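Local structure of acetoacetate decarboxylase (Sphingomonas wittichii, 5UPB) at the interface of chains A and B. The protein is an acetoacetate decarboxylase-like lyase that probably acts on keto-acid substrates through a Schiff-base intermediate. Residues are numbered along the deposited sequence; one frame, centred on the assembly and turned at random. Chains: chain A/B, Acetoacetate decarboxylase.

The interface of chains A and B. Residues chain A 16, 113, 116-117, 251; chain B 189, 193.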
loop_
_atom_site.group_PDB
_atom_site.type_symbol
_atom_site.label_atom_id
_atom_site.label_comp_id
_atom_site.label_asym_id
_atom_site.label_seq_id
_atom_site.Cartn_x
_atom_site.Cartn_y
_atom_site.Cartn_z
ATOM N N VAL A 16 -2.025 1.811 21.060
ATOM C CA VAL A 16 -1.227 2.798 21.765
ATOM C C VAL A 16 -1.287 2.448 23.245
ATOM O O VAL A 16 -2.320 1.974 23.731
ATOM C CB VAL A 16 -1.766 4.228 21.500
ATOM C CG1 VAL A 16 -0.973 5.236 22.284
ATOM C CG2 VAL A 16 -1.724 4.553 20.002
ATOM N N ARG A 113 -2.180 7.870 18.264
ATOM C CA ARG A 113 -1.407 8.567 19.293
ATOM C C ARG A 113 -1.461 10.068 19.062
ATOM O O ARG A 113 -1.684 10.846 19.995
ATOM C CB ARG A 113 0.035 8.042 19.284
ATOM C CG ARG A 113 1.024 8.549 20.379
ATOM C CD ARG A 113 2.473 8.041 20.045
ATOM N NE ARG A 113 2.860 8.531 18.708
ATOM C CZ ARG A 113 3.709 7.981 17.823
ATOM N NH1 ARG A 113 4.382 6.818 18.013
ATOM N NH2 ARG A 113 3.879 8.653 16.689
ATOM N N LEU A 116 -4.913 11.508 20.044
ATOM C CA LEU A 116 -5.087 11.546 21.491
ATOM C C LEU A 116 -4.387 12.736 22.109
ATOM O O LEU A 116 -4.790 13.220 23.174
ATOM C CB LEU A 116 -4.563 10.270 22.127
ATOM C CG LEU A 116 -5.396 9.033 21.752
ATOM C CD1 LEU A 116 -4.632 7.728 22.115
ATOM C CD2 LEU A 116 -6.733 9.070 22.487
ATOM N N ASN A 117 -3.320 13.183 21.479
ATOM C CA ASN A 117 -2.560 14.339 21.913
ATOM C C ASN A 117 -2.887 15.576 21.082
ATOM O O ASN A 117 -2.127 16.559 21.105
ATOM C CB ASN A 117 -1.077 13.969 21.825
ATOM C CG ASN A 117 -0.602 13.125 23.009
ATOM O OD1 ASN A 117 -1.122 13.242 24.113
ATOM N ND2 ASN A 117 0.303 12.178 22.742
ATOM N N GLY A 251 2.179 12.309 27.293
ATOM C CA GLY A 251 0.909 12.894 26.915
ATOM C C GLY A 251 0.921 14.411 26.967
ATOM O O GLY A 251 1.602 15.041 27.776
ATOM N N LEU B 189 -4.053 10.158 27.714
ATOM C CA LEU B 189 -2.638 9.852 27.770
ATOM C C LEU B 189 -1.909 10.746 28.742
ATOM O O LEU B 189 -0.725 10.522 28.999
ATOM C CB LEU B 189 -2.011 9.983 26.384
ATOM C CG LEU B 189 -2.534 9.029 25.325
ATOM C CD1 LEU B 189 -1.761 9.262 24.054
ATOM C CD2 LEU B 189 -2.443 7.570 25.766
ATOM N N GLN B 193 -6.023 15.106 30.609
ATOM C CA GLN B 193 -6.869 15.004 29.431
ATOM C C GLN B 193 -8.256 14.436 29.775
ATOM O O GLN B 193 -8.417 13.610 30.680
ATOM C CB GLN B 193 -6.196 14.115 28.368
ATOM C CG GLN B 193 -4.932 14.694 27.729
ATOM C CD GLN B 193 -4.280 13.669 26.789
ATOM O OE1 GLN B 193 -4.822 12.581 26.566
ATOM N NE2 GLN B 193 -3.145 14.021 26.227
#
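The side-chain amide of B:Gln193 reaches across to A:Asn117, where NE2 gives a hydrogen bond of 3.0 Å to the carboxamide oxygen OD1. The N-H donor lies in the carbonyl plane of A:Asn117 and the acceptor nearly in the amide plane of B:Gln193, yet the two amides are turned 75° against each other. The bond bends somewhat, to 144° at the hydrogen. Beyond CG the glutamine chain is extended (chi2 175°), which carries its amide out to the asparagine. The amide oxygen OE1 of B:Gln193 accepts the backbone N of B:Leu189 at 2.8 Å, from a donor well above the carbonyl plane, and together the two bonds probably set which way round the amide lies. Were B:Gln193 shortened to an alanine, A:Asn117 OD1 would probably lose its donor from chain B and the backbone N of B:Leu189 its acceptor. Beside this bond, B:Leu189 pushes its side chain into chain A, where methyl CD1 packs 3.5 Å from CB of A:Leu116, the last residue of helix 108-116. The two leucines meet at about a right angle. The same methyl sits 3.8 Å from ND2 of A:Asn117, while A:Gly251 runs past the leucine's backbone, CA 3.6 Å from its carbonyl O. This leucine knob and amide clasp recur with the chains exchanged, and the contact and its twin probably help hold chains A and B together within the deposited assembly of four copies.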